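Local coordinates for hemin ABC transporter, periplasmic hemin-binding protein HutB (Vibrio cholerae, PDB 5KHL) that probably captures hemin in the periplasm and delivers it to an ABC transporter for import across the inner membrane, at residues Q204-E216 with A233-G247. Sequence-based numbering, arbitrary orientation.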
loop_
_atom_site.group_PDB
_atom_site.type_symbol
_atom_site.label_atom_id
_atom_site.label_comp_id
_atom_site.label_asym_id
_atom_site.label_seq_id
_atom_site.Cartn_x
_atom_site.Cartn_y
_atom_site.Cartn_z
ATOM N N GLN A 204 -8.752 18.091 -14.572
ATOM C CA GLN A 204 -9.291 19.021 -13.589
ATOM C C GLN A 204 -9.523 18.445 -12.178
ATOM O O GLN A 204 -10.611 18.598 -11.623
ATOM C CB GLN A 204 -10.599 19.593 -14.128
ATOM C CG GLN A 204 -10.406 20.601 -15.242
ATOM C CD GLN A 204 -9.731 21.870 -14.755
ATOM O OE1 GLN A 204 -10.352 22.707 -14.102
ATOM N NE2 GLN A 204 -8.450 22.008 -15.056
ATOM N N PRO A 205 -8.498 17.801 -11.593
ATOM C CA PRO A 205 -8.706 17.201 -10.270
ATOM C C PRO A 205 -9.181 18.216 -9.226
ATOM O O PRO A 205 -8.740 19.370 -9.236
ATOM C CB PRO A 205 -7.315 16.671 -9.903
ATOM C CG PRO A 205 -6.370 17.549 -10.668
ATOM C CD PRO A 205 -7.068 17.816 -11.971
ATOM N N ASP A 206 -10.084 17.790 -8.349
ATOM C CA ASP A 206 -10.514 18.598 -7.212
ATOM C C ASP A 206 -9.538 18.422 -6.059
ATOM O O ASP A 206 -9.337 19.321 -5.226
ATOM C CB ASP A 206 -11.922 18.202 -6.783
ATOM C CG ASP A 206 -12.932 18.353 -7.905
ATOM O OD1 ASP A 206 -13.171 19.503 -8.322
ATOM O OD2 ASP A 206 -13.488 17.333 -8.362
ATOM N N MET A 207 -8.914 17.253 -6.020
ATOM C CA MET A 207 -7.947 16.966 -4.986
ATOM C C MET A 207 -6.782 16.185 -5.552
ATOM O O MET A 207 -6.957 15.245 -6.329
ATOM C CB MET A 207 -8.603 16.182 -3.842
ATOM C CG MET A 207 -7.625 15.786 -2.735
ATOM S SD MET A 207 -8.347 14.680 -1.506
ATOM C CE MET A 207 -9.124 15.866 -0.413
ATOM N N VAL A 208 -5.584 16.562 -5.152
ATOM C CA VAL A 208 -4.441 15.767 -5.536
ATOM C C VAL A 208 -3.855 15.088 -4.292
ATOM O O VAL A 208 -3.685 15.718 -3.247
ATOM C CB VAL A 208 -3.402 16.631 -6.264
ATOM C CG1 VAL A 208 -2.086 15.886 -6.445
ATOM C CG2 VAL A 208 -3.977 17.094 -7.598
ATOM N N LEU A 209 -3.597 13.788 -4.402
ATOM C CA LEU A 209 -2.902 13.042 -3.352
ATOM C C LEU A 209 -1.426 12.863 -3.738
ATOM O O LEU A 209 -1.123 12.667 -4.919
ATOM C CB LEU A 209 -3.565 11.683 -3.125
ATOM C CG LEU A 209 -5.064 11.666 -2.818
ATOM C CD1 LEU A 209 -5.576 10.228 -2.637
ATOM C CD2 LEU A 209 -5.377 12.532 -1.591
ATOM N N VAL A 210 -0.509 12.915 -2.769
ATOM C CA VAL A 210 0.907 12.890 -3.139
ATOM C C VAL A 210 1.727 11.751 -2.557
ATOM O O VAL A 210 1.596 11.410 -1.386
ATOM C CB VAL A 210 1.599 14.205 -2.777
ATOM C CG1 VAL A 210 3.048 13.970 -2.396
ATOM C CG2 VAL A 210 1.520 15.160 -3.957
ATOM N N SER A 211 2.572 11.206 -3.443
ATOM C CA SER A 211 3.481 10.061 -3.259
ATOM C C SER A 211 4.009 9.804 -1.853
ATOM O O SER A 211 5.219 9.686 -1.637
ATOM C CB SER A 211 4.675 10.219 -4.214
ATOM O OG SER A 211 4.737 11.530 -4.767
ATOM N N GLY A 212 3.094 9.658 -0.910
ATOM C CA GLY A 212 3.471 9.526 0.472
ATOM C C GLY A 212 3.311 10.860 1.161
ATOM O O GLY A 212 3.416 11.906 0.533
ATOM N N ARG A 213 3.041 10.820 2.461
ATOM C CA ARG A 213 3.187 11.989 3.311
ATOM C C ARG A 213 4.672 12.370 3.293
ATOM O O ARG A 213 5.057 13.511 3.567
ATOM C CB ARG A 213 2.694 11.698 4.738
ATOM C CG ARG A 213 2.770 10.227 5.127
ATOM C CD ARG A 213 2.681 10.013 6.637
ATOM N NE ARG A 213 3.916 9.699 7.389
ATOM C CZ ARG A 213 5.188 9.712 6.965
ATOM N NH1 ARG A 213 6.152 9.400 7.826
ATOM N NH2 ARG A 213 5.533 10.027 5.726
ATOM N N SER A 214 5.477 11.381 2.915
ATOM C CA SER A 214 6.923 11.449 2.923
ATOM C C SER A 214 7.502 12.183 1.716
ATOM O O SER A 214 8.638 12.669 1.786
ATOM C CB SER A 214 7.502 10.031 2.999
ATOM O OG SER A 214 8.488 9.808 2.007
ATOM N N LEU A 215 6.737 12.297 0.626
ATOM C CA LEU A 215 7.221 13.035 -0.555
ATOM C C LEU A 215 7.190 14.547 -0.340
ATOM O O LEU A 215 6.911 15.330 -1.252
ATOM C CB LEU A 215 6.422 12.672 -1.811
ATOM C CG LEU A 215 7.329 12.403 -3.025
ATOM C CD1 LEU A 215 8.496 13.413 -3.145
ATOM C CD2 LEU A 215 7.867 10.968 -3.008
ATOM N N GLU A 216 7.484 14.940 0.889
ATOM C CA GLU A 216 7.680 16.331 1.250
ATOM C C GLU A 216 8.423 16.371 2.581
ATOM O O GLU A 216 7.786 16.135 3.617
ATOM C CB GLU A 216 6.344 17.068 1.349
ATOM C CG GLU A 216 5.188 16.140 1.659
ATOM C CD GLU A 216 3.940 16.895 2.002
ATOM O OE1 GLU A 216 2.854 16.431 1.614
ATOM O OE2 GLU A 216 4.053 17.950 2.668
ATOM N N ALA A 233 -4.092 25.636 -12.612
ATOM C CA ALA A 233 -5.248 25.652 -13.511
ATOM C C ALA A 233 -6.212 24.483 -13.246
ATOM O O ALA A 233 -7.008 24.120 -14.113
ATOM C CB ALA A 233 -4.785 25.635 -14.961
ATOM N N THR A 234 -6.122 23.895 -12.053
ATOM C CA THR A 234 -7.076 22.892 -11.591
ATOM C C THR A 234 -7.682 23.384 -10.288
ATOM O O THR A 234 -7.065 24.188 -9.603
ATOM C CB THR A 234 -6.419 21.528 -11.369
ATOM O OG1 THR A 234 -5.457 21.636 -10.318
ATOM C CG2 THR A 234 -5.722 21.069 -12.626
ATOM N N PRO A 235 -8.902 22.927 -9.952
ATOM C CA PRO A 235 -9.512 23.253 -8.658
ATOM C C PRO A 235 -8.612 22.898 -7.488
ATOM O O PRO A 235 -8.439 23.715 -6.573
ATOM C CB PRO A 235 -10.779 22.402 -8.645
ATOM C CG PRO A 235 -11.160 22.321 -10.072
ATOM C CD PRO A 235 -9.857 22.223 -10.832
ATOM N N ALA A 236 -8.045 21.698 -7.524
ATOM C CA ALA A 236 -7.129 21.262 -6.482
ATOM C C ALA A 236 -6.004 22.284 -6.290
ATOM O O ALA A 236 -5.703 22.688 -5.171
ATOM C CB ALA A 236 -6.568 19.889 -6.822
ATOM N N GLY A 237 -5.405 22.730 -7.386
ATOM C CA GLY A 237 -4.323 23.683 -7.285
ATOM C C GLY A 237 -4.771 25.041 -6.789
ATOM O O GLY A 237 -4.137 25.622 -5.904
ATOM N N GLN A 238 -5.861 25.559 -7.350
ATOM C CA GLN A 238 -6.306 26.911 -7.008
ATOM C C GLN A 238 -6.938 26.940 -5.604
ATOM O O GLN A 238 -7.134 28.007 -5.021
ATOM C CB GLN A 238 -7.271 27.463 -8.082
ATOM C CG GLN A 238 -8.537 26.638 -8.321
ATOM C CD GLN A 238 -9.184 26.888 -9.683
ATOM O OE1 GLN A 238 -8.518 27.260 -10.656
ATOM N NE2 GLN A 238 -10.495 26.663 -9.756
ATOM N N ASN A 239 -7.211 25.762 -5.044
ATOM C CA ASN A 239 -7.647 25.668 -3.646
ATOM C C ASN A 239 -6.585 25.057 -2.721
ATOM O O ASN A 239 -6.858 24.813 -1.544
ATOM C CB ASN A 239 -8.945 24.854 -3.533
ATOM C CG ASN A 239 -10.144 25.565 -4.139
ATOM O OD1 ASN A 239 -10.908 24.972 -4.904
ATOM N ND2 ASN A 239 -10.314 26.849 -3.802
ATOM N N LYS A 240 -5.382 24.828 -3.251
ATOM C CA LYS A 240 -4.294 24.168 -2.510
ATOM C C LYS A 240 -4.806 22.905 -1.811
ATOM O O LYS A 240 -4.436 22.599 -0.679
ATOM C CB LYS A 240 -3.662 25.126 -1.494
ATOM C CG LYS A 240 -3.165 26.460 -2.067
ATOM C CD LYS A 240 -2.795 27.422 -0.935
ATOM C CE LYS A 240 -2.538 28.836 -1.436
ATOM N NZ LYS A 240 -1.237 28.948 -2.148
ATOM N N ASN A 241 -5.685 22.183 -2.491
ATOM C CA ASN A 241 -6.279 21.000 -1.908
ATOM C C ASN A 241 -5.391 19.784 -2.208
ATOM O O ASN A 241 -5.801 18.827 -2.850
ATOM C CB ASN A 241 -7.706 20.832 -2.421
ATOM C CG ASN A 241 -8.495 19.798 -1.634
ATOM O OD1 ASN A 241 -9.407 19.172 -2.162
ATOM N ND2 ASN A 241 -8.135 19.605 -0.375
ATOM N N ILE A 242 -4.150 19.871 -1.727
ATOM C CA ILE A 242 -3.108 18.865 -1.935
ATOM C C ILE A 242 -2.856 18.088 -0.642
ATOM O O ILE A 242 -2.348 18.636 0.331
ATOM C CB ILE A 242 -1.806 19.523 -2.437
ATOM C CG1 ILE A 242 -2.026 20.050 -3.856
ATOM C CG2 ILE A 242 -0.641 18.536 -2.415
ATOM C CD1 ILE A 242 -1.183 21.242 -4.180
ATOM N N VAL A 243 -3.213 16.805 -0.648
ATOM C CA VAL A 243 -3.365 16.022 0.575
ATOM C C VAL A 243 -2.409 14.825 0.659
ATOM O O VAL A 243 -2.210 14.093 -0.314
ATOM C CB VAL A 243 -4.828 15.519 0.700
ATOM C CG1 VAL A 243 -5.010 14.687 1.934
ATOM C CG2 VAL A 243 -5.783 16.708 0.703
ATOM N N ALA A 244 -1.826 14.625 1.835
ATOM C CA ALA A 244 -0.827 13.582 2.019
ATOM C C ALA A 244 -1.474 12.254 2.350
ATOM O O ALA A 244 -2.371 12.180 3.187
ATOM C CB ALA A 244 0.160 13.980 3.116
ATOM N N ILE A 245 -1.014 11.204 1.686
ATOM C CA ILE A 245 -1.479 9.863 1.982
ATOM C C ILE A 245 -0.266 8.998 2.369
ATOM O O ILE A 245 0.762 9.037 1.718
ATOM C CB ILE A 245 -2.279 9.255 0.777
ATOM C CG1 ILE A 245 -2.863 7.893 1.132
ATOM C CG2 ILE A 245 -1.417 9.152 -0.492
ATOM C CD1 ILE A 245 -3.803 7.337 0.061
ATOM N N ASP A 246 -0.390 8.239 3.452
ATOM C CA ASP A 246 0.715 7.445 3.966
ATOM C C ASP A 246 1.176 6.408 2.955
ATOM O O ASP A 246 0.384 5.592 2.500
ATOM C CB ASP A 246 0.308 6.761 5.270
ATOM C CG ASP A 246 1.507 6.266 6.078
ATOM O OD1 ASP A 246 1.831 6.902 7.111
ATOM O OD2 ASP A 246 2.127 5.253 5.681
ATOM N N GLY A 247 2.463 6.432 2.628
ATOM C CA GLY A 247 3.019 5.562 1.605
ATOM C C GLY A 247 2.939 4.070 1.889
ATOM O O GLY A 247 2.983 3.248 0.964
HETATM O O HOH W 1 4.478 8.488 3.223
#
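V208 pairs with I242 and L209 with V243 where strands 207-210 and 242-244 run parallel: V243 N donates to V208 O (2.9 Å) in a nearly straight bond, while V208 N reaches N241 O and V210 N donates to V243 O in a more bent bond. The CA-H groups of I242 and L209 also lean on carbonyl oxygens V208 O and V243 O. Ahead of the strands, A236 N in the first turn of helix 235-238 donates to P205 O (3.0 Å). The amide of Q204 lies in plane with its acceptor, and NE2 meets A233 O at 2.7 Å, with I201 O as a second acceptor. T234 is the N-cap of this helix: its OG1 accepts from G237 N (3.1 Å) and is also hydrogen-bonded to L231 O.

Apolar contacts line both sides of the strand pair. On one, M207 leaves its strand with CG anti to the backbone N (chi1 177°) and turns at chi3, which lays CE against V243 CG2 (3.6 Å); L209 CD2 lies beside V243 CB, and helix 256-269 packs over M207, V243 and I245. On the other, V208 CG2 touches A236 CB at 3.9 Å and helix 221-227 covers V210 and I242.

Beyond the strands, R213 and D246 run side by side. R213 NE and D246 OD1 are 3.5 Å apart, with the guanidinium and carboxylate planes 63° apart; OD1 lies well out of the guanidinium plane and no N-H points at it, a salt bridge of charges alone. D246 OD2 accepts from H248 N.

Strand 242-244 forms the edge of the five-stranded mixed sheet, strand 207-210 lying between it and strand 152-156, with helices on both faces: the three-layer alpha/beta/alpha C-terminal lobe of a periplasmic binding protein.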